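Local coordinates for protein putative hydrolase (Agrobacterium vitis, PDB 3LLC) that probably hydrolyses ester or thioester bonds, as an alpha/beta hydrolase related to acyl-protein thioesterases that remove fatty acids from acylated proteins, at residues A[7-12]-A[27-33]; A[147-153]-A[224-228]; A[166-172]-A[184-188]. The contacts are given in a common frame with arbitrary orientation. Residue numbers count along the deposited sequence, not the author numbering.

Contact 1: A[7-12]-A[27-33]; sequences RPIETH and ALVRAPA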
loop_
_atom_site.group_PDB
_atom_site.type_symbol
_atom_site.label_atom_id
_atom_site.label_comp_id
_atom_site.label_asym_id
_atom_site.label_seq_id
_atom_site.Cartn_x
_atom_site.Cartn_y
_atom_site.Cartn_z
ATOM N N ARG A 7 10.509 23.343 -0.338
ATOM C CA ARG A 7 10.230 22.582 0.922
ATOM C C ARG A 7 11.098 21.319 1.024
ATOM O O ARG A 7 10.932 20.399 0.225
ATOM C CB ARG A 7 8.736 22.225 1.027
ATOM C CG ARG A 7 7.804 23.442 1.231
ATOM C CD ARG A 7 8.359 24.455 2.247
ATOM N NE ARG A 7 7.423 25.546 2.520
ATOM C CZ ARG A 7 6.515 25.569 3.498
ATOM N NH1 ARG A 7 6.381 24.551 4.349
ATOM N NH2 ARG A 7 5.728 26.635 3.627
ATOM N N PRO A 8 12.021 21.273 2.016
ATOM C CA PRO A 8 12.966 20.146 2.153
ATOM C C PRO A 8 12.356 18.850 2.739
ATOM O O PRO A 8 11.314 18.888 3.400
ATOM C CB PRO A 8 14.035 20.704 3.106
ATOM C CG PRO A 8 13.271 21.657 3.986
ATOM C CD PRO A 8 12.199 22.273 3.091
ATOM N N ILE A 9 13.004 17.717 2.473
ATOM C CA ILE A 9 12.639 16.455 3.100
ATOM C C ILE A 9 13.092 16.491 4.564
ATOM O O ILE A 9 14.229 16.869 4.857
ATOM C CB ILE A 9 13.254 15.245 2.357
ATOM C CG1 ILE A 9 12.647 15.113 0.951
ATOM C CG2 ILE A 9 13.003 13.946 3.125
ATOM C CD1 ILE A 9 13.290 14.028 0.064
ATOM N N GLU A 10 12.190 16.148 5.485
ATOM C CA GLU A 10 12.518 16.057 6.933
ATOM C C GLU A 10 12.397 14.609 7.414
ATOM O O GLU A 10 11.497 13.889 6.971
ATOM C CB GLU A 10 11.553 16.859 7.787
ATOM C CG GLU A 10 11.244 18.281 7.366
ATOM C CD GLU A 10 10.019 18.790 8.128
ATOM O OE1 GLU A 10 10.097 18.861 9.381
ATOM O OE2 GLU A 10 8.977 19.078 7.487
ATOM N N THR A 11 13.247 14.233 8.365
ATOM C CA THR A 11 13.263 12.893 8.951
ATOM C C THR A 11 12.500 12.882 10.289
ATOM O O THR A 11 12.700 13.756 11.122
ATOM C CB THR A 11 14.741 12.414 9.133
ATOM O OG1 THR A 11 15.306 12.121 7.843
ATOM C CG2 THR A 11 14.821 11.184 10.019
ATOM N N HIS A 12 11.626 11.895 10.488
ATOM C CA HIS A 12 10.801 11.752 11.703
ATOM C C HIS A 12 10.793 10.304 12.198
ATOM O O HIS A 12 10.908 9.379 11.402
ATOM C CB HIS A 12 9.336 12.156 11.386
ATOM C CG HIS A 12 9.155 13.618 11.120
ATOM N ND1 HIS A 12 8.825 14.515 12.112
ATOM C CD2 HIS A 12 9.283 14.346 9.983
ATOM C CE1 HIS A 12 8.783 15.737 11.605
ATOM N NE2 HIS A 12 9.045 15.663 10.314
ATOM N N ALA A 27 10.045 7.806 8.999
ATOM C CA ALA A 27 9.307 8.542 7.954
ATOM C C ALA A 27 10.126 9.709 7.392
ATOM O O ALA A 27 10.971 10.304 8.076
ATOM C CB ALA A 27 7.910 9.046 8.495
ATOM N N LEU A 28 9.888 9.987 6.111
ATOM C CA LEU A 28 10.489 11.090 5.362
ATOM C C LEU A 28 9.320 11.939 4.821
ATOM O O LEU A 28 8.474 11.418 4.078
ATOM C CB LEU A 28 11.326 10.539 4.196
ATOM C CG LEU A 28 12.612 9.765 4.566
ATOM C CD1 LEU A 28 13.186 9.030 3.344
ATOM C CD2 LEU A 28 13.677 10.707 5.229
ATOM N N VAL A 29 9.293 13.220 5.172
ATOM C CA VAL A 29 8.145 14.097 4.891
ATOM C C VAL A 29 8.556 15.433 4.272
ATOM O O VAL A 29 9.568 16.054 4.655
ATOM C CB VAL A 29 7.331 14.402 6.170
ATOM C CG1 VAL A 29 8.050 15.424 7.045
ATOM C CG2 VAL A 29 5.956 14.923 5.809
ATOM N N ARG A 30 7.776 15.859 3.282
ATOM C CA ARG A 30 7.936 17.136 2.625
ATOM C C ARG A 30 6.620 17.897 2.827
ATOM O O ARG A 30 5.565 17.412 2.430
ATOM C CB ARG A 30 8.199 16.877 1.137
ATOM C CG ARG A 30 8.496 18.068 0.306
ATOM C CD ARG A 30 8.555 17.694 -1.169
ATOM N NE ARG A 30 9.652 16.783 -1.493
ATOM C CZ ARG A 30 10.891 17.158 -1.814
ATOM N NH1 ARG A 30 11.257 18.436 -1.790
ATOM N NH2 ARG A 30 11.800 16.245 -2.121
ATOM N N ALA A 31 6.673 19.067 3.461
ATOM C CA ALA A 31 5.463 19.889 3.645
ATOM C C ALA A 31 4.953 20.449 2.303
ATOM O O ALA A 31 5.745 20.775 1.421
ATOM C CB ALA A 31 5.732 21.048 4.641
ATOM N N PRO A 32 3.622 20.584 2.154
ATOM C CA PRO A 32 3.106 21.339 1.006
ATOM C C PRO A 32 3.501 22.816 1.053
ATOM O O PRO A 32 3.737 23.357 2.136
ATOM C CB PRO A 32 1.587 21.160 1.121
ATOM C CG PRO A 32 1.342 20.929 2.562
ATOM C CD PRO A 32 2.549 20.185 3.082
ATOM N N ALA A 33 3.612 23.459 -0.113
ATOM C CA ALA A 33 4.009 24.869 -0.170
ATOM C C ALA A 33 2.946 25.761 0.487
ATOM O O ALA A 33 3.257 26.840 0.959
ATOM C CB ALA A 33 4.254 25.310 -1.604
HETATM O O HOH W 1 9.253 20.270 4.270
#
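A beta hairpin at the margin of the central sheet of an alpha/beta hydrolase brings 7-12 and 27-33 together, and it illustrates how an edge is built from antiparallel pairing. Strand 9-16 is the outermost strand on this side, and strand 23-30 separates it from strand 68-72, with which L28 and R30 make backbone hydrogen bonds at R71 and A69. Two hydrogen-bonded pairs hold the hairpin strands together. In the first, E10 N lies 2.8 Å from V29 O and V29 N 2.9 Å from E10 O; in the second, H12 N to A27 O and A27 N to H12 O both measure 3.0 Å. T11 and L28 form the non-hydrogen-bonded pair between them, where T11 OG1 comes within 3.4 Å of L28 CD2. On that same face I9 CG2 packs against L28 CD2 at 3.9 Å. The other face carries E10, H12, A27 and V29: the imidazole of H12 touches V29, CD2 to CG1 at 3.4 Å, and meets F103 edge-to-face. Near the N terminus direct pairing gives way to looser links. R30 NH1 gives a weak hydrogen bond of 2.8 Å to R7 O, the main polar partner of this arginine being D59 of helix 53-65. Water 1 bridges the separating backbones, donating to P8 O at 2.6 Å and accepting from A31 N at 3.0 Å.

Contact 2: A[147-153]-A[224-228]; sequences PDFTSDL and HALKL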
loop_
_atom_site.group_PDB
_atom_site.type_symbol
_atom_site.label_atom_id
_atom_site.label_comp_id
_atom_site.label_asym_id
_atom_site.label_seq_id
_atom_site.Cartn_x
_atom_site.Cartn_y
_atom_site.Cartn_z
ATOM N N PRO A 147 -5.357 -6.515 -2.986
ATOM C CA PRO A 147 -6.323 -6.786 -1.898
ATOM C C PRO A 147 -6.556 -8.273 -1.708
ATOM O O PRO A 147 -6.627 -9.018 -2.681
ATOM C CB PRO A 147 -7.625 -6.096 -2.405
ATOM C CG PRO A 147 -7.479 -6.072 -3.919
ATOM C CD PRO A 147 -5.969 -5.809 -4.115
ATOM N N ASP A 148 -6.728 -8.697 -0.446
ATOM C CA ASP A 148 -7.111 -10.058 -0.095
ATOM C C ASP A 148 -6.159 -11.095 -0.710
ATOM O O ASP A 148 -6.580 -12.203 -1.014
ATOM C CB ASP A 148 -8.547 -10.361 -0.530
ATOM C CG ASP A 148 -9.558 -9.304 -0.010
ATOM O OD1 ASP A 148 -9.152 -8.514 0.897
ATOM O OD2 ASP A 148 -10.723 -9.308 -0.501
ATOM N N PHE A 149 -4.877 -10.741 -0.832
ATOM C CA PHE A 149 -3.945 -11.665 -1.495
ATOM C C PHE A 149 -3.795 -12.990 -0.751
ATOM O O PHE A 149 -3.584 -14.048 -1.378
ATOM C CB PHE A 149 -2.587 -10.995 -1.870
ATOM C CG PHE A 149 -1.613 -10.792 -0.731
ATOM C CD1 PHE A 149 -0.905 -11.838 -0.182
ATOM C CD2 PHE A 149 -1.322 -9.495 -0.278
ATOM C CE1 PHE A 149 0.023 -11.604 0.839
ATOM C CE2 PHE A 149 -0.397 -9.278 0.743
ATOM C CZ PHE A 149 0.265 -10.314 1.282
ATOM N N THR A 150 -3.892 -12.970 0.584
ATOM C CA THR A 150 -3.708 -14.202 1.370
ATOM C C THR A 150 -4.801 -15.223 1.058
ATOM O O THR A 150 -4.505 -16.385 0.816
ATOM C CB THR A 150 -3.620 -13.921 2.901
ATOM O OG1 THR A 150 -4.835 -13.280 3.333
ATOM C CG2 THR A 150 -2.409 -13.028 3.224
ATOM N N SER A 151 -6.071 -14.794 1.007
ATOM C CA SER A 151 -7.157 -15.707 0.774
ATOM C C SER A 151 -7.396 -15.986 -0.726
ATOM O O SER A 151 -7.841 -17.097 -1.095
ATOM C CB SER A 151 -8.477 -15.191 1.412
ATOM O OG SER A 151 -8.834 -13.919 0.905
ATOM N N ASP A 152 -7.127 -15.014 -1.564
ATOM C CA ASP A 152 -7.537 -15.089 -2.984
ATOM C C ASP A 152 -6.419 -15.528 -3.929
ATOM O O ASP A 152 -6.720 -16.135 -4.936
ATOM C CB ASP A 152 -8.098 -13.757 -3.485
ATOM C CG ASP A 152 -9.404 -13.352 -2.791
ATOM O OD1 ASP A 152 -9.750 -13.938 -1.742
ATOM O OD2 ASP A 152 -10.041 -12.395 -3.298
ATOM N N LEU A 153 -5.168 -15.179 -3.623
ATOM C CA LEU A 153 -4.023 -15.509 -4.492
ATOM C C LEU A 153 -3.117 -16.601 -3.903
ATOM O O LEU A 153 -2.593 -17.426 -4.662
ATOM C CB LEU A 153 -3.215 -14.261 -4.834
ATOM C CG LEU A 153 -3.963 -13.112 -5.532
ATOM C CD1 LEU A 153 -3.046 -11.903 -5.818
ATOM C CD2 LEU A 153 -4.688 -13.656 -6.818
ATOM N N HIS A 224 -7.397 -9.908 -11.311
ATOM C CA HIS A 224 -7.596 -9.461 -9.921
ATOM C C HIS A 224 -8.015 -7.976 -9.885
ATOM O O HIS A 224 -8.838 -7.575 -9.018
ATOM C CB HIS A 224 -6.324 -9.679 -9.107
ATOM C CG HIS A 224 -6.534 -9.745 -7.626
ATOM N ND1 HIS A 224 -7.296 -10.732 -7.025
ATOM C CD2 HIS A 224 -6.056 -8.967 -6.624
ATOM C CE1 HIS A 224 -7.284 -10.544 -5.710
ATOM N NE2 HIS A 224 -6.544 -9.478 -5.439
ATOM N N ALA A 225 -7.489 -7.168 -10.811
ATOM C CA ALA A 225 -7.854 -5.742 -10.921
ATOM C C ALA A 225 -9.302 -5.587 -11.412
ATOM O O ALA A 225 -10.032 -4.728 -10.926
ATOM C CB ALA A 225 -6.866 -4.953 -11.846
ATOM N N LEU A 226 -9.718 -6.432 -12.364
ATOM C CA LEU A 226 -11.111 -6.473 -12.837
ATOM C C LEU A 226 -12.048 -6.886 -11.695
ATOM O O LEU A 226 -13.135 -6.324 -11.559
ATOM C CB LEU A 226 -11.260 -7.406 -14.053
ATOM C CG LEU A 226 -10.676 -6.842 -15.371
ATOM C CD1 LEU A 226 -10.564 -7.976 -16.440
ATOM C CD2 LEU A 226 -11.505 -5.656 -15.919
ATOM N N LYS A 227 -11.625 -7.850 -10.867
ATOM C CA LYS A 227 -12.398 -8.235 -9.666
ATOM C C LYS A 227 -12.551 -7.036 -8.685
ATOM O O LYS A 227 -13.664 -6.750 -8.193
ATOM C CB LYS A 227 -11.728 -9.413 -8.936
ATOM C CG LYS A 227 -12.525 -9.924 -7.725
ATOM C CD LYS A 227 -11.812 -11.135 -7.019
ATOM C CE LYS A 227 -12.603 -11.665 -5.829
ATOM N NZ LYS A 227 -12.039 -12.947 -5.323
ATOM N N LEU A 228 -11.467 -6.315 -8.435
ATOM C CA LEU A 228 -11.543 -5.113 -7.571
ATOM C C LEU A 228 -12.538 -4.061 -8.115
ATOM O O LEU A 228 -13.331 -3.496 -7.349
ATOM C CB LEU A 228 -10.155 -4.492 -7.369
ATOM C CG LEU A 228 -10.079 -3.163 -6.595
ATOM C CD1 LEU A 228 -10.743 -3.311 -5.192
ATOM C CD2 LEU A 228 -8.610 -2.615 -6.501
#
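Polar bonds span the gap between 147-153 and 224-228, and they show how side chains of one helix can reach a second helix and the loop that leads into it although the backbones stay apart: the axes of the short helical segments approach no closer than 13.1 Å, at 115°. H224 donates from NE2 to P147 O at 2.8 Å, so the imidazole satisfies a carbonyl just ahead of the helix that starts at F149. The second link is a salt bridge, D152 OD2 to K227 NZ at 2.9 Å, which the lysine reaches with a fully extended chain, all four chi angles being t. The other carboxylate oxygen, D152 OD1, accepts from S151 OG at 2.8 Å and pairs with R197 as well. In the alpha/beta hydrolase fold, helix 222-230 packs against strands 209-214 and 237-242 of the central sheet, A225 touching both and L228 the former, whereas helix 149-154 follows strand 136-143 and leads into the excursion before strand 209-214. Apolar packing complements the charges. L153 lies over one face of the H224 ring in a CH-pi contact, its CD1 4.3 Å from the ring centroid and 9° off the normal, while P147 O and D152 CB occupy the ring's edge. More loosely, P147 CG meets L228 CD1 at 4.5 Å, and both residues also rest on L121 of helix 115-128.

Contact 3: A[166-172]-A[184-188]; sequences LAENGYF and IFTRA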
loop_
_atom_site.group_PDB
_atom_site.type_symbol
_atom_site.label_atom_id
_atom_site.label_comp_id
_atom_site.label_asym_id
_atom_site.label_seq_id
_atom_site.Cartn_x
_atom_site.Cartn_y
_atom_site.Cartn_z
ATOM N N LEU A 166 3.451 -24.543 7.558
ATOM C CA LEU A 166 2.681 -23.564 8.313
ATOM C C LEU A 166 2.344 -24.079 9.715
ATOM O O LEU A 166 2.393 -23.308 10.683
ATOM C CB LEU A 166 1.404 -23.144 7.554
ATOM C CG LEU A 166 1.609 -22.124 6.445
ATOM C CD1 LEU A 166 0.388 -21.981 5.540
ATOM C CD2 LEU A 166 1.974 -20.749 7.046
ATOM N N ALA A 167 2.042 -25.376 9.820
ATOM C CA ALA A 167 1.677 -26.000 11.099
ATOM C C ALA A 167 2.892 -26.279 11.991
ATOM O O ALA A 167 2.877 -25.926 13.170
ATOM C CB ALA A 167 0.864 -27.298 10.863
ATOM N N GLU A 168 3.932 -26.909 11.440
ATOM C CA GLU A 168 5.141 -27.236 12.200
ATOM C C GLU A 168 5.996 -26.016 12.586
ATOM O O GLU A 168 6.455 -25.896 13.726
ATOM C CB GLU A 168 6.017 -28.203 11.397
ATOM N N ASN A 169 6.211 -25.116 11.632
ATOM C CA ASN A 169 7.190 -24.050 11.774
ATOM C C ASN A 169 6.607 -22.644 11.913
ATOM O O ASN A 169 7.326 -21.723 12.280
ATOM C CB ASN A 169 8.136 -24.112 10.572
ATOM C CG ASN A 169 8.831 -25.464 10.464
ATOM O OD1 ASN A 169 9.164 -26.067 11.475
ATOM N ND2 ASN A 169 9.006 -25.957 9.250
ATOM N N GLY A 170 5.333 -22.457 11.576
ATOM C CA GLY A 170 4.722 -21.128 11.647
ATOM C C GLY A 170 4.904 -20.241 10.430
ATOM O O GLY A 170 4.540 -19.065 10.464
ATOM N N TYR A 171 5.460 -20.799 9.352
ATOM C CA TYR A 171 5.665 -20.079 8.086
ATOM C C TYR A 171 5.991 -21.064 6.958
ATOM O O TYR A 171 6.422 -22.194 7.225
ATOM C CB TYR A 171 6.797 -19.018 8.181
ATOM C CG TYR A 171 8.192 -19.632 8.360
ATOM C CD1 TYR A 171 8.662 -19.981 9.616
ATOM C CD2 TYR A 171 9.020 -19.856 7.259
ATOM C CE1 TYR A 171 9.927 -20.568 9.795
ATOM C CE2 TYR A 171 10.295 -20.462 7.425
ATOM C CZ TYR A 171 10.730 -20.795 8.692
ATOM O OH TYR A 171 11.954 -21.388 8.854
ATOM N N PHE A 172 5.799 -20.611 5.732
ATOM C CA PHE A 172 6.274 -21.335 4.558
ATOM C C PHE A 172 7.051 -20.377 3.646
ATOM O O PHE A 172 6.892 -19.161 3.728
ATOM C CB PHE A 172 5.129 -22.057 3.792
ATOM C CG PHE A 172 4.307 -21.170 2.940
ATOM C CD1 PHE A 172 3.199 -20.542 3.463
ATOM C CD2 PHE A 172 4.608 -20.976 1.597
ATOM C CE1 PHE A 172 2.430 -19.715 2.684
ATOM C CE2 PHE A 172 3.847 -20.153 0.825
ATOM C CZ PHE A 172 2.747 -19.495 1.370
ATOM N N ILE A 184 8.981 -15.356 2.509
ATOM C CA ILE A 184 8.369 -16.115 3.568
ATOM C C ILE A 184 6.978 -15.509 3.861
ATOM O O ILE A 184 6.776 -14.302 3.737
ATOM C CB ILE A 184 9.285 -16.275 4.779
ATOM C CG1 ILE A 184 9.080 -15.202 5.818
ATOM C CG2 ILE A 184 10.792 -16.412 4.366
ATOM C CD1 ILE A 184 8.426 -15.769 7.022
ATOM N N PHE A 185 6.029 -16.371 4.188
ATOM C CA PHE A 185 4.677 -15.955 4.558
ATOM C C PHE A 185 4.337 -16.688 5.877
ATOM O O PHE A 185 4.420 -17.917 5.952
ATOM C CB PHE A 185 3.681 -16.340 3.467
ATOM C CG PHE A 185 3.928 -15.679 2.137
ATOM C CD1 PHE A 185 3.567 -14.371 1.917
ATOM C CD2 PHE A 185 4.531 -16.394 1.101
ATOM C CE1 PHE A 185 3.791 -13.749 0.687
ATOM C CE2 PHE A 185 4.750 -15.787 -0.137
ATOM C CZ PHE A 185 4.391 -14.484 -0.343
ATOM N N THR A 186 4.037 -15.928 6.936
ATOM C CA THR A 186 3.790 -16.505 8.253
ATOM C C THR A 186 2.312 -16.941 8.413
ATOM O O THR A 186 1.412 -16.399 7.726
ATOM C CB THR A 186 4.123 -15.528 9.398
ATOM O OG1 THR A 186 3.250 -14.407 9.322
ATOM C CG2 THR A 186 5.618 -15.000 9.345
ATOM N N ARG A 187 2.117 -17.895 9.310
ATOM C CA ARG A 187 0.781 -18.341 9.706
ATOM C C ARG A 187 -0.027 -17.128 10.200
ATOM O O ARG A 187 -1.177 -16.968 9.816
ATOM C CB ARG A 187 0.865 -19.415 10.788
ATOM C CG ARG A 187 -0.494 -20.029 11.186
ATOM C CD ARG A 187 -0.354 -21.117 12.266
ATOM N NE ARG A 187 -1.550 -21.211 13.097
ATOM C CZ ARG A 187 -1.716 -22.075 14.093
ATOM N NH1 ARG A 187 -0.762 -22.945 14.400
ATOM N NH2 ARG A 187 -2.846 -22.063 14.785
ATOM N N ALA A 188 0.588 -16.279 11.019
ATOM C CA ALA A 188 -0.077 -15.043 11.527
ATOM C C ALA A 188 -0.556 -14.103 10.422
ATOM O O ALA A 188 -1.694 -13.609 10.464
ATOM C CB ALA A 188 0.820 -14.298 12.565
HETATM O O HOH W 2 3.124 -16.872 12.462
#
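F172 brings its ring against that of F185, CZ to CD2 at 3.6 Å, with centroids 5.5 Å apart and planes inclined at 34°, an oblique aromatic pair. Beneath it lies a two-stranded antiparallel hairpin, whose register here is set by two backbone bonds between F172 and F185 and one between G170 and R187. F172 and F185 form the hydrogen-bonded pair, F172 N to F185 O and F185 N to F172 O each measuring 3.0 Å. Y171 and T186 are the neighbouring non-hydrogen-bonded pair, and on their face Y171 CB packs on I184 CD1 at 3.8 Å. The ladder continues past the strands: R187 N donates to G170 O at 2.9 Å, nearly straight at 175°, and water 2 bridges G170 O to A188 N. Just past helix 160-169, G170 is the first residue to leave helical angles, with positive phi (86°); here a CB would be jammed against the preceding carbonyl, so glycine suits the turn into the strand. On the opposite strand T186 is the N-cap of helix 187-195, its hydroxyl bonding to L189 N. L166 reaches back from the preceding helix, placing CD2 3.6 Å from R187 N. In sequence the hairpin links helix 160-169 to helix 187-195, while F172 and F185 both pack on I154 of helix 149-154, and F185 also meets the ring of Y46.

From the N terminus, contact 1 closes first: only 14 residues separate 7-12 from 27-33, and its hairpin is complete before either other contact opens. The chain then builds the parallel strands of the sheet up to strand 136-143, after which 147-153 opens contact 2. Its partner, 224-228, comes 70 residues later, and contact 3 is nested inside that long loop, where 166-172 and 184-188 close a short hairpin. Contacts 2 and 3 approach to about 4 Å between nearest atoms without touching, whereas contact 1 lies across the chain's centre from both. Contact 1 joins two strands at one sheet edge, contact 2 joins helix 149-154 and its leading loop to helix 222-230.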